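Local coordinates for protein 303aa long hypothetical esterase (PDB 3AIN) that probably hydrolyses carboxylic ester bonds, as a thermostable carboxylesterase of the hormone-sensitive-lipase-like group with an alpha/beta-hydrolase fold, at residues Tyr82-Gln87 against Gln121-Ser126; Asp110-Ala115 against Ser297-Ile302; Asp143-Leu148 against Ile181-Glu186; Ala247-Leu252 against Ala273-Gln278. The protein carries 1 engineered substitution. One frame throughout, in Å; residues are numbered along the deposited sequence.

Contact 1 of 4, residues Tyr82-Gln87 against Gln121-Ser126; sequences YYPKTQ and QCVTIS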
loop_
_atom_site.group_PDB
_atom_site.type_symbol
_atom_site.label_atom_id
_atom_site.label_comp_id
_atom_site.label_asym_id
_atom_site.label_seq_id
_atom_site.Cartn_x
_atom_site.Cartn_y
_atom_site.Cartn_z
ATOM N N TYR A 82 -18.554 -11.055 11.078
ATOM C CA TYR A 82 -18.900 -10.798 9.655
ATOM C C TYR A 82 -18.291 -11.931 8.823
ATOM O O TYR A 82 -17.074 -12.137 8.803
ATOM C CB TYR A 82 -18.318 -9.452 9.158
ATOM C CG TYR A 82 -18.708 -8.231 9.975
ATOM C CD1 TYR A 82 -19.728 -7.372 9.548
ATOM C CD2 TYR A 82 -18.042 -7.920 11.170
ATOM C CE1 TYR A 82 -20.079 -6.233 10.292
ATOM C CE2 TYR A 82 -18.311 -6.736 11.843
ATOM C CZ TYR A 82 -19.365 -5.933 11.438
ATOM O OH TYR A 82 -19.659 -4.801 12.138
ATOM N N TYR A 83 -19.137 -12.599 8.042
ATOM C CA TYR A 83 -18.656 -13.587 7.075
ATOM C C TYR A 83 -18.601 -12.978 5.677
ATOM O O TYR A 83 -19.481 -12.213 5.295
ATOM C CB TYR A 83 -19.631 -14.776 7.026
ATOM C CG TYR A 83 -19.620 -15.618 8.273
ATOM C CD1 TYR A 83 -18.825 -16.748 8.346
ATOM C CD2 TYR A 83 -20.444 -15.322 9.342
ATOM C CE1 TYR A 83 -18.817 -17.545 9.476
ATOM C CE2 TYR A 83 -20.460 -16.132 10.474
ATOM C CZ TYR A 83 -19.639 -17.233 10.527
ATOM O OH TYR A 83 -19.633 -18.033 11.650
ATOM N N PRO A 84 -17.601 -13.362 4.890
ATOM C CA PRO A 84 -17.532 -12.846 3.530
ATOM C C PRO A 84 -18.502 -13.605 2.636
ATOM O O PRO A 84 -19.164 -14.544 3.096
ATOM C CB PRO A 84 -16.101 -13.167 3.114
ATOM C CG PRO A 84 -15.765 -14.387 3.874
ATOM C CD PRO A 84 -16.463 -14.240 5.208
ATOM N N LYS A 85 -18.559 -13.200 1.369
ATOM C CA LYS A 85 -19.505 -13.764 0.418
ATOM C C LYS A 85 -18.962 -15.063 -0.176
ATOM O O LYS A 85 -19.671 -15.750 -0.903
ATOM C CB LYS A 85 -19.803 -12.756 -0.709
ATOM C CG LYS A 85 -20.260 -11.379 -0.270
ATOM C CD LYS A 85 -19.536 -10.301 -1.100
ATOM C CE LYS A 85 -20.386 -9.060 -1.334
ATOM N NZ LYS A 85 -21.627 -9.384 -2.085
ATOM N N THR A 86 -17.666 -15.305 0.003
ATOM C CA THR A 86 -17.011 -16.482 -0.540
ATOM C C THR A 86 -17.310 -17.699 0.321
ATOM O O THR A 86 -17.754 -17.572 1.471
ATOM C CB THR A 86 -15.489 -16.300 -0.603
ATOM O OG1 THR A 86 -14.979 -15.996 0.708
ATOM C CG2 THR A 86 -15.124 -15.171 -1.578
ATOM N N GLN A 87 -16.946 -18.876 -0.178
ATOM C CA GLN A 87 -17.123 -20.080 0.614
ATOM C C GLN A 87 -15.862 -20.402 1.433
ATOM O O GLN A 87 -14.757 -19.984 1.074
ATOM C CB GLN A 87 -17.573 -21.241 -0.279
ATOM C CG GLN A 87 -16.727 -22.497 -0.177
ATOM C CD GLN A 87 -17.322 -23.651 -0.965
ATOM O OE1 GLN A 87 -18.534 -23.701 -1.189
ATOM N NE2 GLN A 87 -16.456 -24.503 -1.509
ATOM N N GLN A 121 -11.686 -11.087 2.256
ATOM C CA GLN A 121 -12.452 -12.339 2.092
ATOM C C GLN A 121 -12.215 -13.280 3.255
ATOM O O GLN A 121 -11.909 -14.473 3.095
ATOM C CB GLN A 121 -12.139 -12.984 0.756
ATOM C CG GLN A 121 -12.483 -12.021 -0.366
ATOM C CD GLN A 121 -12.487 -12.666 -1.717
ATOM O OE1 GLN A 121 -11.596 -13.450 -2.032
ATOM N NE2 GLN A 121 -13.363 -12.186 -2.590
ATOM N N CYS A 122 -12.428 -12.734 4.437
ATOM C CA CYS A 122 -12.094 -13.426 5.649
ATOM C C CYS A 122 -13.178 -13.107 6.678
ATOM O O CYS A 122 -14.020 -12.250 6.431
ATOM C CB CYS A 122 -10.700 -13.018 6.082
ATOM S SG CYS A 122 -10.670 -11.475 6.982
ATOM N N VAL A 123 -13.355 -13.990 7.655
ATOM C CA VAL A 123 -14.282 -13.680 8.743
ATOM C C VAL A 123 -13.636 -12.593 9.582
ATOM O O VAL A 123 -12.476 -12.699 9.958
ATOM C CB VAL A 123 -14.520 -14.920 9.624
ATOM C CG1 VAL A 123 -15.346 -14.558 10.854
ATOM C CG2 VAL A 123 -15.215 -15.983 8.789
ATOM N N THR A 124 -14.403 -11.555 9.863
ATOM C CA THR A 124 -13.924 -10.484 10.737
ATOM C C THR A 124 -14.762 -10.507 11.993
ATOM O O THR A 124 -15.987 -10.519 11.929
ATOM C CB THR A 124 -14.062 -9.127 10.030
ATOM O OG1 THR A 124 -13.278 -9.173 8.831
ATOM C CG2 THR A 124 -13.536 -7.990 10.934
ATOM N N ILE A 125 -14.085 -10.390 13.133
ATOM C CA ILE A 125 -14.767 -10.368 14.412
ATOM C C ILE A 125 -14.422 -9.092 15.152
ATOM O O ILE A 125 -13.309 -8.908 15.644
ATOM C CB ILE A 125 -14.441 -11.598 15.263
ATOM C CG1 ILE A 125 -14.875 -12.850 14.484
ATOM C CG2 ILE A 125 -15.202 -11.521 16.614
ATOM C CD1 ILE A 125 -14.619 -14.162 15.265
ATOM N N SER A 126 -15.413 -8.226 15.228
ATOM C CA SER A 126 -15.227 -6.890 15.783
ATOM C C SER A 126 -15.597 -6.901 17.248
ATOM O O SER A 126 -16.720 -7.276 17.616
ATOM C CB SER A 126 -16.091 -5.891 15.020
ATOM O OG SER A 126 -15.947 -4.567 15.558
HETATM O O HOH W 1 -17.931 -3.315 13.931
HETATM O O HOH W 2 -12.394 -16.412 1.233
#

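Contact 2 of 4, residues Asp110-Ala115 against Ser297-Ile302; sequences DPLCRA and SFFPFI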
loop_
_atom_site.group_PDB
_atom_site.type_symbol
_atom_site.label_atom_id
_atom_site.label_comp_id
_atom_site.label_asym_id
_atom_site.label_seq_id
_atom_site.Cartn_x
_atom_site.Cartn_y
_atom_site.Cartn_z
ATOM N N ASP A 110 -19.134 -0.472 12.107
ATOM C CA ASP A 110 -19.760 -1.494 11.248
ATOM C C ASP A 110 -19.461 -1.318 9.738
ATOM O O ASP A 110 -19.123 -2.283 9.051
ATOM C CB ASP A 110 -21.268 -1.567 11.538
ATOM C CG ASP A 110 -21.956 -2.702 10.805
ATOM O OD1 ASP A 110 -21.923 -3.853 11.308
ATOM O OD2 ASP A 110 -22.607 -2.415 9.774
ATOM N N PRO A 111 -19.521 -0.081 9.218
ATOM C CA PRO A 111 -19.201 0.085 7.792
ATOM C C PRO A 111 -17.767 -0.304 7.473
ATOM O O PRO A 111 -17.513 -0.965 6.456
ATOM C CB PRO A 111 -19.401 1.579 7.552
ATOM C CG PRO A 111 -20.418 1.982 8.581
ATOM C CD PRO A 111 -20.077 1.147 9.813
ATOM N N LEU A 112 -16.829 0.128 8.312
ATOM C CA LEU A 112 -15.435 -0.239 8.071
ATOM C C LEU A 112 -15.210 -1.754 8.159
ATOM O O LEU A 112 -14.530 -2.323 7.320
ATOM C CB LEU A 112 -14.509 0.508 9.038
ATOM C CG LEU A 112 -13.042 0.078 8.941
ATOM C CD1 LEU A 112 -12.481 0.400 7.528
ATOM C CD2 LEU A 112 -12.195 0.806 10.014
ATOM N N CYS A 113 -15.784 -2.422 9.156
ATOM C CA CYS A 113 -15.582 -3.874 9.251
ATOM C C CYS A 113 -16.210 -4.639 8.083
ATOM O O CYS A 113 -15.653 -5.630 7.652
ATOM C CB CYS A 113 -16.104 -4.427 10.583
ATOM S SG CYS A 113 -15.057 -3.914 11.994
ATOM N N ARG A 114 -17.350 -4.170 7.567
ATOM C CA ARG A 114 -17.901 -4.785 6.346
ATOM C C ARG A 114 -16.945 -4.623 5.170
ATOM O O ARG A 114 -16.661 -5.585 4.445
ATOM C CB ARG A 114 -19.269 -4.190 6.000
ATOM C CG ARG A 114 -20.365 -4.539 7.009
ATOM C CD ARG A 114 -21.548 -3.582 6.785
ATOM N NE ARG A 114 -22.729 -3.939 7.563
ATOM C CZ ARG A 114 -23.704 -4.726 7.113
ATOM N NH1 ARG A 114 -23.614 -5.278 5.907
ATOM N NH2 ARG A 114 -24.734 -5.014 7.891
ATOM N N ALA A 115 -16.396 -3.424 5.000
ATOM C CA ALA A 115 -15.469 -3.207 3.917
ATOM C C ALA A 115 -14.201 -4.057 4.032
ATOM O O ALA A 115 -13.746 -4.626 3.048
ATOM C CB ALA A 115 -15.116 -1.732 3.792
ATOM N N SER A 297 -11.024 5.246 8.229
ATOM C CA SER A 297 -12.447 5.307 8.607
ATOM C C SER A 297 -13.253 6.094 7.600
ATOM O O SER A 297 -14.480 5.925 7.506
ATOM C CB SER A 297 -12.595 5.947 9.994
ATOM O OG SER A 297 -12.205 5.011 10.978
ATOM N N PHE A 298 -12.595 7.047 6.949
ATOM C CA PHE A 298 -13.267 7.903 5.973
ATOM C C PHE A 298 -13.118 7.414 4.532
ATOM O O PHE A 298 -13.283 8.199 3.601
ATOM C CB PHE A 298 -12.783 9.346 6.130
ATOM C CG PHE A 298 -12.960 9.877 7.516
ATOM C CD1 PHE A 298 -14.232 10.055 8.036
ATOM C CD2 PHE A 298 -11.867 10.136 8.319
ATOM C CE1 PHE A 298 -14.409 10.434 9.347
ATOM C CE2 PHE A 298 -12.039 10.548 9.625
ATOM C CZ PHE A 298 -13.309 10.626 10.157
ATOM N N PHE A 299 -13.014 6.092 4.357
ATOM C CA PHE A 299 -12.835 5.493 3.034
ATOM C C PHE A 299 -13.873 5.871 1.979
ATOM O O PHE A 299 -13.554 5.860 0.802
ATOM C CB PHE A 299 -12.676 3.964 3.110
ATOM C CG PHE A 299 -13.920 3.241 3.573
ATOM C CD1 PHE A 299 -14.823 2.723 2.649
ATOM C CD2 PHE A 299 -14.158 3.032 4.923
ATOM C CE1 PHE A 299 -15.962 2.052 3.074
ATOM C CE2 PHE A 299 -15.315 2.396 5.370
ATOM C CZ PHE A 299 -16.220 1.893 4.437
ATOM N N PRO A 300 -15.141 6.105 2.376
ATOM C CA PRO A 300 -16.122 6.420 1.336
ATOM C C PRO A 300 -15.784 7.702 0.592
ATOM O O PRO A 300 -16.266 7.905 -0.517
ATOM C CB PRO A 300 -17.436 6.595 2.124
ATOM C CG PRO A 300 -17.248 5.807 3.354
ATOM C CD PRO A 300 -15.775 5.978 3.702
ATOM N N PHE A 301 -15.043 8.602 1.221
ATOM C CA PHE A 301 -14.777 9.881 0.582
ATOM C C PHE A 301 -13.328 10.321 0.553
ATOM O O PHE A 301 -13.004 11.326 -0.081
ATOM C CB PHE A 301 -15.642 10.989 1.171
ATOM C CG PHE A 301 -15.901 10.844 2.630
ATOM C CD1 PHE A 301 -17.022 10.157 3.077
ATOM C CD2 PHE A 301 -15.149 11.556 3.548
ATOM C CE1 PHE A 301 -17.300 10.056 4.423
ATOM C CE2 PHE A 301 -15.437 11.485 4.900
ATOM C CZ PHE A 301 -16.504 10.717 5.337
ATOM N N ILE A 302 -12.449 9.545 1.187
ATOM C CA ILE A 302 -11.006 9.742 1.039
ATOM C C ILE A 302 -10.484 8.493 0.334
ATOM O O ILE A 302 -10.472 7.396 0.909
ATOM C CB ILE A 302 -10.316 9.897 2.407
ATOM C CG1 ILE A 302 -10.887 11.106 3.159
ATOM C CG2 ILE A 302 -8.782 10.058 2.258
ATOM C CD1 ILE A 302 -10.300 11.316 4.516
#

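Contact 3 of 4, residues Asp143-Leu148 against Ile181-Glu186; sequences DSFDAL and ILSKKE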
loop_
_atom_site.group_PDB
_atom_site.type_symbol
_atom_site.label_atom_id
_atom_site.label_comp_id
_atom_site.label_asym_id
_atom_site.label_seq_id
_atom_site.Cartn_x
_atom_site.Cartn_y
_atom_site.Cartn_z
ATOM N N ASP A 143 -10.021 -7.423 27.914
ATOM C CA ASP A 143 -11.062 -7.836 26.976
ATOM C C ASP A 143 -10.510 -8.203 25.599
ATOM O O ASP A 143 -10.968 -9.157 24.966
ATOM C CB ASP A 143 -12.124 -6.749 26.814
ATOM C CG ASP A 143 -12.945 -6.546 28.060
ATOM O OD1 ASP A 143 -12.707 -7.249 29.059
ATOM O OD2 ASP A 143 -13.783 -5.623 28.053
ATOM N N SER A 144 -9.599 -7.388 25.079
ATOM C CA SER A 144 -9.063 -7.667 23.744
ATOM C C SER A 144 -8.335 -8.990 23.667
ATOM O O SER A 144 -8.515 -9.748 22.709
ATOM C CB SER A 144 -8.178 -6.507 23.260
ATOM O OG SER A 144 -8.957 -5.302 23.175
ATOM N N PHE A 145 -7.560 -9.305 24.708
ATOM C CA PHE A 145 -6.808 -10.559 24.721
ATOM C C PHE A 145 -7.781 -11.721 24.974
ATOM O O PHE A 145 -7.665 -12.767 24.358
ATOM C CB PHE A 145 -5.748 -10.538 25.827
ATOM C CG PHE A 145 -4.933 -11.780 25.886
ATOM C CD1 PHE A 145 -4.243 -12.200 24.761
ATOM C CD2 PHE A 145 -5.186 -12.706 26.882
ATOM C CE1 PHE A 145 -3.584 -13.431 24.751
ATOM C CE2 PHE A 145 -4.479 -13.907 26.915
ATOM C CZ PHE A 145 -3.722 -14.288 25.824
ATOM N N ASP A 146 -8.705 -11.530 25.903
ATOM C CA ASP A 146 -9.674 -12.602 26.229
ATOM C C ASP A 146 -10.465 -12.952 24.962
ATOM O O ASP A 146 -10.709 -14.131 24.681
ATOM C CB ASP A 146 -10.662 -12.146 27.313
ATOM C CG ASP A 146 -10.048 -12.140 28.715
ATOM O OD1 ASP A 146 -8.895 -12.602 28.884
ATOM O OD2 ASP A 146 -10.708 -11.631 29.631
ATOM N N ALA A 147 -10.883 -11.933 24.207
ATOM C CA ALA A 147 -11.579 -12.194 22.927
ATOM C C ALA A 147 -10.702 -12.941 21.936
ATOM O O ALA A 147 -11.169 -13.877 21.272
ATOM C CB ALA A 147 -12.110 -10.854 22.312
ATOM N N LEU A 148 -9.446 -12.543 21.788
ATOM C CA LEU A 148 -8.592 -13.245 20.858
ATOM C C LEU A 148 -8.418 -14.712 21.241
ATOM O O LEU A 148 -8.514 -15.538 20.470
ATOM C CB LEU A 148 -7.237 -12.574 20.764
ATOM C CG LEU A 148 -6.171 -13.143 19.850
ATOM C CD1 LEU A 148 -5.637 -14.322 20.493
ATOM C CD2 LEU A 148 -6.690 -13.500 18.519
ATOM N N ILE A 181 1.499 -9.371 21.484
ATOM C CA ILE A 181 2.563 -9.597 22.477
ATOM C C ILE A 181 2.091 -10.608 23.518
ATOM O O ILE A 181 2.836 -11.519 23.887
ATOM C CB ILE A 181 3.020 -8.289 23.152
ATOM C CG1 ILE A 181 3.761 -7.422 22.113
ATOM C CG2 ILE A 181 3.970 -8.578 24.363
ATOM C CD1 ILE A 181 3.736 -5.959 22.435
ATOM N N LEU A 182 0.876 -10.414 24.022
ATOM C CA LEU A 182 0.353 -11.310 25.069
ATOM C C LEU A 182 0.150 -12.739 24.564
ATOM O O LEU A 182 0.263 -13.690 25.339
ATOM C CB LEU A 182 -0.960 -10.767 25.636
ATOM C CG LEU A 182 -0.846 -9.478 26.450
ATOM C CD1 LEU A 182 -2.221 -8.867 26.728
ATOM C CD2 LEU A 182 -0.038 -9.643 27.739
ATOM N N SER A 183 -0.161 -12.871 23.274
ATOM C CA SER A 183 -0.372 -14.174 22.625
ATOM C C SER A 183 0.921 -14.974 22.538
ATOM O O SER A 183 0.942 -16.185 22.774
ATOM C CB SER A 183 -0.968 -13.976 21.217
ATOM O OG SER A 183 -2.259 -13.380 21.284
ATOM N N LYS A 184 2.022 -14.285 22.270
ATOM C CA LYS A 184 3.324 -14.938 22.224
ATOM C C LYS A 184 3.627 -15.597 23.570
ATOM O O LYS A 184 4.000 -16.776 23.636
ATOM C CB LYS A 184 4.407 -13.919 21.843
ATOM C CG LYS A 184 5.743 -14.147 22.506
ATOM C CD LYS A 184 6.832 -13.351 21.804
ATOM C CE LYS A 184 7.104 -12.042 22.518
ATOM N NZ LYS A 184 8.524 -11.575 22.294
ATOM N N LYS A 185 3.239 -14.908 24.637
ATOM C CA LYS A 185 3.545 -15.340 25.988
ATOM C C LYS A 185 2.766 -16.594 26.359
ATOM O O LYS A 185 3.234 -17.394 27.161
ATOM C CB LYS A 185 3.244 -14.222 26.986
ATOM C CG LYS A 185 3.876 -12.883 26.629
ATOM C CD LYS A 185 3.442 -11.793 27.606
ATOM C CE LYS A 185 4.556 -11.425 28.571
ATOM N NZ LYS A 185 5.381 -10.294 28.058
ATOM N N GLU A 186 1.649 -16.823 25.668
ATOM C CA GLU A 186 0.799 -17.984 25.913
ATOM C C GLU A 186 0.867 -19.035 24.812
ATOM O O GLU A 186 -0.087 -19.787 24.633
ATOM C CB GLU A 186 -0.660 -17.556 26.074
ATOM C CG GLU A 186 -0.854 -16.425 27.051
ATOM C CD GLU A 186 -1.847 -16.766 28.132
ATOM O OE1 GLU A 186 -2.713 -17.631 27.888
ATOM O OE2 GLU A 186 -1.812 -16.104 29.190
#

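Contact 4 of 4, residues Ala247-Leu252 against Ala273-Gln278; sequences ADLNDL and ANKLLQ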
loop_
_atom_site.group_PDB
_atom_site.type_symbol
_atom_site.label_atom_id
_atom_site.label_comp_id
_atom_site.label_asym_id
_atom_site.label_seq_id
_atom_site.Cartn_x
_atom_site.Cartn_y
_atom_site.Cartn_z
ATOM N N ALA A 247 8.002 -3.534 24.851
ATOM C CA ALA A 247 8.064 -4.994 24.961
ATOM C C ALA A 247 9.210 -5.531 24.102
ATOM O O ALA A 247 9.655 -4.865 23.168
ATOM C CB ALA A 247 6.723 -5.616 24.495
ATOM N N ASP A 248 9.641 -6.761 24.392
ATOM C CA ASP A 248 10.499 -7.532 23.495
ATOM C C ASP A 248 9.659 -8.090 22.337
ATOM O O ASP A 248 8.655 -8.780 22.550
ATOM C CB ASP A 248 11.171 -8.660 24.312
ATOM C CG ASP A 248 11.925 -9.671 23.457
ATOM O OD1 ASP A 248 11.769 -9.679 22.225
ATOM O OD2 ASP A 248 12.523 -10.595 24.059
ATOM N N LEU A 249 9.981 -7.654 21.121
ATOM C CA LEU A 249 9.102 -7.886 19.983
ATOM C C LEU A 249 9.535 -9.075 19.137
ATOM O O LEU A 249 9.022 -9.283 18.045
ATOM C CB LEU A 249 8.997 -6.613 19.116
ATOM C CG LEU A 249 8.542 -5.330 19.846
ATOM C CD1 LEU A 249 8.384 -4.188 18.819
ATOM C CD2 LEU A 249 7.228 -5.506 20.613
ATOM N N ASN A 250 10.526 -9.837 19.615
ATOM C CA ASN A 250 10.902 -11.069 18.934
ATOM C C ASN A 250 9.717 -12.018 18.809
ATOM O O ASN A 250 8.866 -12.066 19.694
ATOM C CB ASN A 250 12.015 -11.771 19.715
ATOM C CG ASN A 250 13.330 -11.028 19.648
ATOM O OD1 ASN A 250 14.107 -11.203 18.706
ATOM N ND2 ASN A 250 13.617 -10.240 20.676
ATOM N N ASP A 251 9.660 -12.736 17.691
ATOM C CA ASP A 251 8.773 -13.887 17.516
ATOM C C ASP A 251 7.308 -13.490 17.416
ATOM O O ASP A 251 6.425 -14.327 17.546
ATOM C CB ASP A 251 8.977 -14.929 18.633
ATOM C CG ASP A 251 10.416 -15.440 18.700
ATOM O OD1 ASP A 251 10.945 -15.845 17.654
ATOM O OD2 ASP A 251 11.055 -15.291 19.756
ATOM N N LEU A 252 7.053 -12.220 17.109
ATOM C CA LEU A 252 5.686 -11.765 16.883
ATOM C C LEU A 252 5.291 -12.027 15.432
ATOM O O LEU A 252 6.131 -12.278 14.571
ATOM C CB LEU A 252 5.558 -10.252 17.224
ATOM C CG LEU A 252 5.697 -9.866 18.709
ATOM C CD1 LEU A 252 5.607 -8.342 18.954
ATOM C CD2 LEU A 252 4.691 -10.568 19.597
ATOM N N ALA A 273 7.350 -0.446 13.631
ATOM C CA ALA A 273 7.784 -1.256 12.482
ATOM C C ALA A 273 9.287 -1.528 12.580
ATOM O O ALA A 273 9.740 -2.637 12.297
ATOM C CB ALA A 273 7.451 -0.545 11.140
ATOM N N ASN A 274 10.054 -0.481 12.833
ATOM C CA ASN A 274 11.512 -0.612 12.874
ATOM C C ASN A 274 11.978 -1.572 13.962
ATOM O O ASN A 274 12.907 -2.358 13.736
ATOM C CB ASN A 274 12.177 0.756 13.008
ATOM C CG ASN A 274 11.996 1.615 11.747
ATOM O OD1 ASN A 274 12.011 2.853 11.800
ATOM N ND2 ASN A 274 11.612 0.964 10.672
ATOM N N LYS A 275 11.394 -1.458 15.147
ATOM C CA LYS A 275 11.760 -2.341 16.254
ATOM C C LYS A 275 11.344 -3.786 16.004
ATOM O O LYS A 275 12.150 -4.715 16.219
ATOM C CB LYS A 275 11.199 -1.811 17.575
ATOM C CG LYS A 275 11.682 -2.540 18.839
ATOM C CD LYS A 275 11.167 -1.779 20.069
ATOM C CE LYS A 275 12.023 -1.991 21.304
ATOM N NZ LYS A 275 11.466 -3.062 22.137
ATOM N N LEU A 276 10.199 -3.980 15.347
ATOM C CA LEU A 276 9.854 -5.309 14.844
ATOM C C LEU A 276 10.897 -5.858 13.882
ATOM O O LEU A 276 11.301 -7.015 14.002
ATOM C CB LEU A 276 8.481 -5.305 14.163
ATOM C CG LEU A 276 7.272 -5.299 15.086
ATOM C CD1 LEU A 276 6.009 -4.813 14.299
ATOM C CD2 LEU A 276 7.025 -6.703 15.684
ATOM N N LEU A 277 11.307 -5.052 12.909
ATOM C CA LEU A 277 12.290 -5.485 11.921
ATOM C C LEU A 277 13.615 -5.845 12.594
ATOM O O LEU A 277 14.235 -6.865 12.254
ATOM C CB LEU A 277 12.518 -4.384 10.876
ATOM C CG LEU A 277 11.409 -4.212 9.844
ATOM C CD1 LEU A 277 11.738 -2.945 9.031
ATOM C CD2 LEU A 277 11.309 -5.449 8.899
ATOM N N GLN A 278 14.016 -5.034 13.562
ATOM C CA GLN A 278 15.276 -5.235 14.285
ATOM C C GLN A 278 15.185 -6.518 15.098
ATOM O O GLN A 278 16.206 -7.006 15.611
ATOM C CB GLN A 278 15.560 -4.070 15.240
ATOM C CG GLN A 278 15.896 -2.735 14.581
ATOM C CD GLN A 278 16.089 -1.612 15.615
ATOM O OE1 GLN A 278 15.382 -1.539 16.641
ATOM N NE2 GLN A 278 17.004 -0.707 15.319
HETATM O O HOH W 3 12.319 -6.013 20.705
#

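Contact 1 of 4, residues Tyr82-Gln87 against Gln121-Ser126
Y82 and T124 form a hydrogen-bonded antiparallel pair, their CA atoms 5.1 Å apart. Y82 N donates to T124 O at 2.8 Å, with an N-H...O angle of 172°, and T124 N returns a bond to Y82 O at 2.9 Å. A CA-H...O contact, V123 CA to Y82 O at 3.2 Å, gives that carbonyl a second neighbour. The Y82 ring turns an edge to the partner strand: T124 O and S126 CB both lie near its plane, beside CD2 and CE2. Its OH is hydrogen-bonded to D110 and also accepts a hydrogen bond from a water that is in turn bonded to S126 OG. The CB of Y83 points away from the partner strand, yet its ring lies beside V123, CD1 meeting CG2 at 3.7 Å. The strand pairing gives way to van der Waals packing at P84, whose CD rests 3.4 Å from C122 O. At T86 the side chain crosses that of Q121 at roughly a right angle, CG2 lying 3.6 Å from NE2. With chi1 at 57°, OG1 sits between the backbone N and carbonyl carbon and reaches a water that donates to Q121 O. This pairing joins strands 76-83 and 123-127, one of two antiparallel pairings in the otherwise parallel alpha/beta-hydrolase sheet; its chemistry implies a join fixed by two backbone bonds, with water linking polar groups near both ends.

Contact 2 of 4, residues Asp110-Ala115 against Ser297-Ile302
L112 and S297 bring the two backbones closest, with 6.3 Å between their CA atoms; 110-115 is the first part of helix 110-120, whereas 297-302 is an irregular loop leading to I302, the N-cap of helix 303-321. No hydrogen bond spans them, and the F299 ring makes most of the contact. Its chi1 of 67° sets CG between the backbone N and carbonyl carbon, and the ring then reaches the helix obliquely. CZ meets A115 CB at 3.8 Å and P111 O at 3.7 Å, while CE2 comes within 3.8 Å of L112 CA. The L112 side chain crosses that of F299 at a slant, CD1 lying 4.1 Å from CD2. In alpha/beta-hydrolase terms, the contact ties a helix that packs on the sheet through L112 and C113, both touching Y95, to the segment entering the last helix, where I309 touches both L112 and F299. Cutting F299 back to an alanine is likely to open a gap against P111, L112 and A115 and to lose most of the apolar contact with this helix. P300 CD, from the next residue, sits 3.3 Å above one face of the F299 ring, toward its rim. Within the helix, R114 NE forms a 2.7 Å salt bridge with D110 OD2, whose carboxylate also pairs with R59 and R80.

Contact 3 of 4, residues Asp143-Leu148 against Ile181-Glu186
F145 sets its ring obliquely against L182, in an off-centre CH-pi contact in which L182 CB stands 4.1 Å from the ring centroid and 30° off the normal. CG of F145 is anti to the backbone N (chi1 -179°), which carries the ring across the gap between helices 139-153 and 171-185. The short segments of these helices have axes 10.6 Å apart at closest approach and cross at -53°, a wide separation consistent with an aromatic side chain filling the interval. Further along the ring, S183 OG lies at the edge near its plane, 3.7 Å from CE1, and it also meets L148 CD1 at 3.6 Å. The hydroxyl is hydrogen-bonded to T179 O within its own helix, so these approaches add packing around an oxygen that already has a polar partner. E186, just past the end of its helix, crosses the ring obliquely, its CG 3.8 Å from F145 CZ. In the alpha/beta-hydrolase layout, L148 continues inward to strands 92-96 and 164-169. The chemistry is mainly van der Waals and CH-pi, with no hydrogen bond between the segments, and implies that the join rests largely on the fit of the partly exposed F145 ring against L182, S183 and E186.

Contact 4 of 4, residues Ala247-Leu252 against Ala273-Gln278
L249 and L276 join a loop to a helix of the alpha/beta-hydrolase fold: the loop 247-252 leads into strand 255-260, and that strand is followed by helix 266-278, which holds residues 273-278. The CA atoms of L249 and L276 are 5.8 Å apart. L276 CD2 meets two leucines, L249 CB at 4.0 Å and L252 CD1 at 3.9 Å, and the L252 and L276 side chains cross at about a right angle. L249 and K275 also cross at about a right angle, here with the methyl CD1 of L249 set against the aliphatic part of the lysine, 3.7 Å from CG. K275 CG is anti to the backbone N (chi1 -172°), and the chain runs extended before bending at chi4, which brings NZ beside the loop. There NZ is hydrogen-bonded to I245 O and lies 2.8 Å from A247 O. A methionine in place of K275 would probably leave I245 O without its charged donor and lose the NZ link to the water on L249 N. The loop is shaped by a type II turn from L249 to L252, overlapped at its start by an Asx turn in which D248 OD1 accepts from N250 N at 2.9 Å. One water links the two segments: it accepts from L249 N at 2.9 Å and, in a weak bond, from K275 NZ at 3.4 Å.

How the contacts relate
The four contacts form two touching pairs in one alpha/beta-hydrolase fold. Contacts 1 and 2, with centres 16 Å apart, meet where the Y82 ring packs on C113 and R114; helix 110-120 is followed by strand 123-127, and the segments of the two contacts alternate along the chain. Contacts 3 and 4, 17 Å between centres, meet through K184 NZ, probably hydrogen-bonded to N250 O and D248 O, and through I181. Contact 3 precedes contact 4, and both fall within the long span bridged by contact 2, across the chain's centre from it. Contact 2 bridges 182 residues, while the other three close spans of 21 to 34.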